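PDB 5WHG: tRNA endonuclease VMS1 from Saccharomyces cerevisiae, which cleaves polypeptidyl-tRNAs downstream of ribosome-associated quality control, releasing incompletely synthesized polypeptides for degradation. Local coordinates for residues E202-G214 with F218-N229. Sequence-based numbering, arbitrary orientation.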
ATOM      1  N   GLU A 202      -9.651  14.010  -4.498  1.00174.92           N
ATOM      2  CA  GLU A 202      -9.545  13.686  -5.918  1.00173.29           C
ATOM      3  C   GLU A 202      -8.814  12.374  -6.182  1.00161.14           C
ATOM      4  O   GLU A 202      -8.561  12.040  -7.354  1.00159.82           O
ATOM      5  CB  GLU A 202      -8.852  14.826  -6.671  1.00181.93           C
ATOM      6  CG  GLU A 202      -7.325  14.821  -6.587  1.00185.74           C
ATOM      7  CD  GLU A 202      -6.678  15.785  -7.576  1.00191.33           C
ATOM      8  OE1 GLU A 202      -7.323  16.797  -7.934  1.00195.93           O
ATOM      9  OE2 GLU A 202      -5.530  15.530  -8.001  1.00188.78           O
ATOM     10  N   ASN A 203      -8.444  11.584  -5.179  1.00151.81           N
ATOM     11  CA  ASN A 203      -7.848  10.269  -5.408  1.00144.81           C
ATOM     12  C   ASN A 203      -8.544   9.226  -4.541  1.00139.45           C
ATOM     13  O   ASN A 203      -7.929   8.587  -3.680  1.00140.35           O
ATOM     14  CB  ASN A 203      -6.344  10.298  -5.153  1.00145.28           C
ATOM     15  CG  ASN A 203      -5.602   9.339  -6.054  1.00152.94           C
ATOM     16  OD1 ASN A 203      -6.101   8.973  -7.126  1.00150.96           O
ATOM     17  ND2 ASN A 203      -4.415   8.910  -5.626  1.00156.29           N
ATOM     18  N   PRO A 204      -9.841   9.007  -4.766  1.00131.20           N
ATOM     19  CA  PRO A 204     -10.588   8.101  -3.888  1.00122.81           C
ATOM     20  C   PRO A 204     -10.365   6.635  -4.198  1.00113.13           C
ATOM     21  O   PRO A 204     -10.721   5.787  -3.370  1.00122.66           O
ATOM     22  CB  PRO A 204     -12.056   8.501  -4.134  1.00125.17           C
ATOM     23  CG  PRO A 204     -12.036   9.466  -5.335  1.00124.00           C
ATOM     24  CD  PRO A 204     -10.657   9.442  -5.911  1.00125.87           C
HETATM   25  N   MSE A 205      -9.812   6.306  -5.357  1.00101.95           N
HETATM   26  CA  MSE A 205      -9.595   4.912  -5.718  1.00 94.91           C
HETATM   27  C   MSE A 205      -8.113   4.573  -5.673  1.00 82.03           C
HETATM   28  O   MSE A 205      -7.658   3.608  -6.302  1.00 89.03           O
HETATM   29  CB  MSE A 205     -10.158   4.615  -7.106  1.00104.35           C
HETATM   30  CG  MSE A 205     -11.525   5.212  -7.345  1.00120.99           C
HETATM   31 SE   MSE A 205     -12.457   4.254  -8.748  1.00142.68          SE
HETATM   32  CE  MSE A 205     -11.226   4.531 -10.252  1.00141.18           C
ATOM     33  N   ALA A 206      -7.358   5.392  -4.951  1.00 68.27           N
ATOM     34  CA  ALA A 206      -5.980   5.051  -4.644  1.00 73.74           C
ATOM     35  C   ALA A 206      -5.933   3.678  -3.995  1.00 77.54           C
ATOM     36  O   ALA A 206      -6.597   3.445  -2.978  1.00 84.26           O
ATOM     37  CB  ALA A 206      -5.377   6.107  -3.714  1.00 77.20           C
ATOM     38  N   ILE A 207      -5.181   2.754  -4.608  1.00 64.09           N
ATOM     39  CA  ILE A 207      -4.933   1.440  -4.024  1.00 71.43           C
ATOM     40  C   ILE A 207      -3.471   1.065  -4.221  1.00 76.44           C
ATOM     41  O   ILE A 207      -2.797   1.546  -5.139  1.00 80.99           O
ATOM     42  CB  ILE A 207      -5.821   0.322  -4.625  1.00 73.45           C
ATOM     43  CG1 ILE A 207      -5.579   0.216  -6.141  1.00 70.85           C
ATOM     44  CG2 ILE A 207      -7.291   0.511  -4.221  1.00 67.20           C
ATOM     45  CD1 ILE A 207      -6.415  -0.839  -6.826  1.00 74.47           C
ATOM     46  N   SER A 208      -2.994   0.172  -3.347  1.00 66.92           N
ATOM     47  CA  SER A 208      -1.700  -0.484  -3.486  1.00 64.92           C
ATOM     48  C   SER A 208      -1.898  -1.977  -3.276  1.00 67.31           C
ATOM     49  O   SER A 208      -2.893  -2.409  -2.676  1.00 72.09           O
ATOM     50  CB  SER A 208      -0.668   0.065  -2.485  1.00 70.03           C
ATOM     51  OG  SER A 208      -0.387   1.435  -2.730  1.00 81.58           O
ATOM     52  N   ALA A 209      -0.948  -2.774  -3.766  1.00 57.46           N
ATOM     53  CA  ALA A 209      -1.000  -4.219  -3.551  1.00 61.13           C
ATOM     54  C   ALA A 209       0.069  -4.665  -2.546  1.00 65.36           C
ATOM     55  O   ALA A 209       1.105  -4.019  -2.395  1.00 66.93           O
ATOM     56  CB  ALA A 209      -0.849  -4.970  -4.887  1.00 51.51           C
ATOM     57  N   LEU A 210      -0.200  -5.763  -1.834  1.00 64.72           N
ATOM     58  CA  LEU A 210       0.740  -6.312  -0.856  1.00 65.39           C
ATOM     59  C   LEU A 210       0.804  -7.831  -0.990  1.00 69.45           C
ATOM     60  O   LEU A 210      -0.228  -8.507  -0.954  1.00 68.56           O
ATOM     61  CB  LEU A 210       0.345  -5.934   0.576  1.00 62.40           C
ATOM     62  CG  LEU A 210      -0.032  -4.479   0.907  1.00 63.52           C
ATOM     63  CD1 LEU A 210      -0.662  -4.384   2.306  1.00 60.55           C
ATOM     64  CD2 LEU A 210       1.163  -3.600   0.870  1.00 56.62           C
ATOM     65  N   PHE A 211       2.020  -8.357  -1.129  1.00 69.35           N
ATOM     66  CA  PHE A 211       2.278  -9.774  -1.358  1.00 61.07           C
ATOM     67  C   PHE A 211       3.475 -10.218  -0.524  1.00 69.59           C
ATOM     68  O   PHE A 211       4.534  -9.584  -0.566  1.00 71.94           O
ATOM     69  CB  PHE A 211       2.536 -10.037  -2.849  1.00 64.50           C
ATOM     70  CG  PHE A 211       1.315  -9.825  -3.720  1.00 65.56           C
ATOM     71  CD1 PHE A 211       0.235 -10.713  -3.653  1.00 71.16           C
ATOM     72  CD2 PHE A 211       1.235  -8.745  -4.592  1.00 65.91           C
ATOM     73  CE1 PHE A 211      -0.896 -10.531  -4.439  1.00 71.55           C
ATOM     74  CE2 PHE A 211       0.105  -8.555  -5.396  1.00 68.96           C
ATOM     75  CZ  PHE A 211      -0.967  -9.445  -5.319  1.00 67.72           C
HETATM   76  N   MSE A 212       3.297 -11.292   0.243  1.00 65.75           N
HETATM   77  CA  MSE A 212       4.403 -11.991   0.866  1.00 63.61           C
HETATM   78  C   MSE A 212       4.300 -13.490   0.630  1.00 70.67           C
HETATM   79  O   MSE A 212       3.234 -14.069   0.793  1.00 76.22           O
HETATM   80  CB  MSE A 212       4.436 -11.746   2.366  1.00 85.64           C
HETATM   81  CG  MSE A 212       4.469 -10.316   2.796  1.00 97.35           C
HETATM   82 SE   MSE A 212       4.194 -10.247   4.733  1.00103.43          SE
HETATM   83  CE  MSE A 212       3.867  -8.336   4.929  1.00106.36           C
ATOM     84  N   VAL A 213       5.409 -14.130   0.272  1.00 81.75           N
ATOM     85  CA  VAL A 213       5.454 -15.575   0.083  1.00 79.75           C
ATOM     86  C   VAL A 213       6.706 -16.078   0.771  1.00 87.25           C
ATOM     87  O   VAL A 213       7.715 -15.373   0.854  1.00 95.70           O
ATOM     88  CB  VAL A 213       5.439 -15.987  -1.416  1.00 76.86           C
ATOM     89  CG1 VAL A 213       6.668 -15.493  -2.121  1.00 81.41           C
ATOM     90  CG2 VAL A 213       5.339 -17.483  -1.583  1.00 70.94           C
ATOM     91  N   GLY A 214       6.633 -17.293   1.295  1.00 96.04           N
ATOM     92  CA  GLY A 214       7.820 -17.895   1.856  1.00 95.69           C
ATOM     93  C   GLY A 214       7.514 -19.129   2.669  1.00 95.96           C
ATOM     94  O   GLY A 214       6.554 -19.149   3.449  1.00 92.61           O
ATOM     95  N   PHE A 218       1.569 -18.121   1.537  1.00 87.26           N
ATOM     96  CA  PHE A 218       1.287 -16.934   0.750  1.00 73.88           C
ATOM     97  C   PHE A 218       0.245 -16.108   1.484  1.00 73.90           C
ATOM     98  O   PHE A 218      -0.656 -16.662   2.122  1.00 90.37           O
ATOM     99  CB  PHE A 218       0.778 -17.316  -0.647  1.00 66.40           C
ATOM    100  CG  PHE A 218       0.256 -16.167  -1.432  1.00 74.68           C
ATOM    101  CD1 PHE A 218       1.132 -15.338  -2.149  1.00 73.92           C
ATOM    102  CD2 PHE A 218      -1.110 -15.894  -1.468  1.00 81.08           C
ATOM    103  CE1 PHE A 218       0.647 -14.253  -2.905  1.00 71.42           C
ATOM    104  CE2 PHE A 218      -1.606 -14.802  -2.222  1.00 81.45           C
ATOM    105  CZ  PHE A 218      -0.721 -13.982  -2.941  1.00 69.31           C
ATOM    106  N   ALA A 219       0.393 -14.787   1.415  1.00 68.74           N
ATOM    107  CA  ALA A 219      -0.658 -13.827   1.744  1.00 70.20           C
ATOM    108  C   ALA A 219      -0.574 -12.654   0.770  1.00 76.09           C
ATOM    109  O   ALA A 219       0.501 -12.082   0.573  1.00 82.38           O
ATOM    110  CB  ALA A 219      -0.539 -13.324   3.180  1.00 62.97           C
ATOM    111  N   GLY A 220      -1.704 -12.309   0.152  1.00 73.42           N
ATOM    112  CA  GLY A 220      -1.783 -11.130  -0.679  1.00 66.00           C
ATOM    113  C   GLY A 220      -3.006 -10.310  -0.319  1.00 69.80           C
ATOM    114  O   GLY A 220      -3.979 -10.820   0.243  1.00 68.16           O
ATOM    115  N   ALA A 221      -2.936  -9.012  -0.636  1.00 67.22           N
ATOM    116  CA  ALA A 221      -4.083  -8.135  -0.435  1.00 64.80           C
ATOM    117  C   ALA A 221      -4.019  -6.950  -1.391  1.00 69.51           C
ATOM    118  O   ALA A 221      -2.938  -6.536  -1.813  1.00 73.75           O
ATOM    119  CB  ALA A 221      -4.156  -7.658   1.016  1.00 62.96           C
ATOM    120  N   ILE A 222      -5.194  -6.428  -1.751  1.00 72.76           N
ATOM    121  CA  ILE A 222      -5.336  -5.123  -2.399  1.00 71.16           C
ATOM    122  C   ILE A 222      -5.828  -4.156  -1.321  1.00 72.90           C
ATOM    123  O   ILE A 222      -6.933  -4.315  -0.791  1.00 78.21           O
ATOM    124  CB  ILE A 222      -6.305  -5.169  -3.593  1.00 71.19           C
ATOM    125  CG1 ILE A 222      -5.852  -6.171  -4.672  1.00 65.32           C
ATOM    126  CG2 ILE A 222      -6.471  -3.789  -4.199  1.00 66.91           C
ATOM    127  CD1 ILE A 222      -4.463  -5.903  -5.279  1.00 61.09           C
ATOM    128  N   VAL A 223      -5.008  -3.169  -0.957  1.00 63.91           N
ATOM    129  CA  VAL A 223      -5.318  -2.270   0.154  1.00 70.80           C
ATOM    130  C   VAL A 223      -5.776  -0.929  -0.406  1.00 79.71           C
ATOM    131  O   VAL A 223      -5.152  -0.377  -1.322  1.00 73.40           O
ATOM    132  CB  VAL A 223      -4.106  -2.088   1.091  1.00 70.87           C
ATOM    133  CG1 VAL A 223      -2.885  -1.547   0.320  1.00 66.54           C
ATOM    134  CG2 VAL A 223      -4.460  -1.159   2.266  1.00 59.76           C
ATOM    135  N   SER A 224      -6.875  -0.411   0.130  1.00 81.16           N
ATOM    136  CA  SER A 224      -7.302   0.941  -0.190  1.00 79.82           C
ATOM    137  C   SER A 224      -6.525   1.955   0.637  1.00 78.10           C
ATOM    138  O   SER A 224      -6.286   1.749   1.829  1.00 91.16           O
ATOM    139  CB  SER A 224      -8.792   1.112   0.082  1.00 85.75           C
ATOM    140  OG  SER A 224      -9.059   2.431   0.526  1.00 92.22           O
ATOM    141  N   HIS A 225      -6.149   3.067   0.010  1.00 70.67           N
ATOM    142  CA  HIS A 225      -5.497   4.130   0.759  1.00 77.63           C
ATOM    143  C   HIS A 225      -6.447   4.845   1.711  1.00 83.88           C
ATOM    144  O   HIS A 225      -5.978   5.553   2.610  1.00 92.51           O
ATOM    145  CB  HIS A 225      -4.845   5.123  -0.203  1.00 80.92           C
ATOM    146  CG  HIS A 225      -3.740   4.530  -1.024  1.00 77.72           C
ATOM    147  ND1 HIS A 225      -2.879   5.297  -1.782  1.00 74.31           N
ATOM    148  CD2 HIS A 225      -3.349   3.242  -1.202  1.00 71.51           C
ATOM    149  CE1 HIS A 225      -2.018   4.507  -2.406  1.00 67.49           C
ATOM    150  NE2 HIS A 225      -2.278   3.256  -2.068  1.00 68.55           N
ATOM    151  N   GLN A 226      -7.756   4.649   1.575  1.00 80.11           N
ATOM    152  CA  GLN A 226      -8.699   5.255   2.503  1.00 86.15           C
ATOM    153  C   GLN A 226      -8.808   4.422   3.773  1.00 86.68           C
ATOM    154  O   GLN A 226      -8.969   3.201   3.708  1.00 87.99           O
ATOM    155  CB  GLN A 226     -10.077   5.390   1.854  1.00101.03           C
ATOM    156  CG  GLN A 226     -11.044   6.306   2.622  1.00115.39           C
ATOM    157  CD  GLN A 226     -10.834   7.771   2.269  1.00130.47           C
ATOM    158  OE1 GLN A 226      -9.760   8.166   1.799  1.00130.35           O
ATOM    159  NE2 GLN A 226     -11.865   8.584   2.475  1.00140.20           N
ATOM    160  N   ARG A 227      -8.764   5.089   4.925  1.00 95.75           N
ATOM    161  CA  ARG A 227      -8.906   4.443   6.224  1.00 90.30           C
ATOM    162  C   ARG A 227     -10.379   4.261   6.596  1.00 93.64           C
ATOM    163  O   ARG A 227     -11.287   4.572   5.825  1.00 98.82           O
ATOM    164  CB  ARG A 227      -8.193   5.259   7.292  1.00 94.97           C
ATOM    165  CG  ARG A 227      -6.730   4.947   7.473  1.00 97.60           C
ATOM    166  CD  ARG A 227      -6.213   5.674   8.707  1.00104.47           C
ATOM    167  NE  ARG A 227      -6.728   7.042   8.772  1.00108.32           N
ATOM    168  CZ  ARG A 227      -6.536   7.870   9.796  1.00109.72           C
ATOM    169  NH1 ARG A 227      -5.839   7.477  10.857  1.00103.17           N
ATOM    170  NH2 ARG A 227      -7.042   9.095   9.754  1.00110.55           N
ATOM    171  N   LEU A 228     -10.621   3.763   7.802  1.00112.92           N
ATOM    172  CA  LEU A 228     -11.973   3.465   8.265  1.00123.50           C
ATOM    173  C   LEU A 228     -12.193   4.093   9.645  1.00143.15           C
ATOM    174  O   LEU A 228     -11.524   5.053  10.050  1.00146.51           O
ATOM    175  CB  LEU A 228     -12.211   1.944   8.273  1.00114.70           C
ATOM    176  CG  LEU A 228     -12.068   1.103   6.988  1.00108.93           C
ATOM    177  CD1 LEU A 228     -12.371  -0.373   7.254  1.00102.89           C
ATOM    178  CD2 LEU A 228     -12.930   1.602   5.830  1.00110.49           C
ATOM    179  N   ASN A 229     -13.171   3.563  10.376  1.00155.39           N
ATOM    180  CA  ASN A 229     -13.495   3.984  11.737  1.00157.74           C
ATOM    181  C   ASN A 229     -12.298   3.938  12.681  1.00150.83           C
ATOM    182  O   ASN A 229     -12.172   3.004  13.482  1.00147.68           O
ATOM    183  CB  ASN A 229     -14.603   3.091  12.297  1.00171.70           C
ATOM    184  CG  ASN A 229     -15.929   3.809  12.415  1.00185.07           C
ATOM    185  OD1 ASN A 229     -16.232   4.707  11.626  1.00186.84           O
ATOM    186  ND2 ASN A 229     -16.730   3.420  13.408  1.00189.84           N
TER
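F218 runs alongside F211, neither ring over the other's face, CZ 3.5 Å from F211 CD1 and the planes 30° apart. With CG turned opposite the backbone N (chi1 170°), the F218 ring also lays its edge near V213 CB. A219 and M212 exchange both backbone hydrogen bonds, the first of three such pairs in this antiparallel hairpin. At G220 the F211 ring leans over the backbone, CD1 3.6 Å from G220 CA, where a side chain would collide with it. A221 pairs with L210. I222 sends CD1 to A209 CB (3.8 Å) and CG2 to I207 CD1. V223 pairs with S208 through the backbone, while its CG1 packs 4.1 Å from L210 CD1. At the strand's last residue, S224 OG accepts from Q226 N in an ST turn. H225 N reaches A206 O from above the carbonyl plane, nearly straight (178°), and its ring bridges back along 202-214: ND1 touches A206 CB, and NE2 shares a 2.7 Å hydrogen bond with S208 OG at the ring edge. Replacing the H225 ring by an alanine would probably leave S208 OG without this mate and open a gap beside A206. The hairpin belongs to the VLRF1 domain's mixed sheet, between strands 247-255 and 313-316; F211, V213 and F218 pack on helix 292-302, M212 and V223 on helix 351-362, whose W358 also meets the H225 ring, itself stacked on F25.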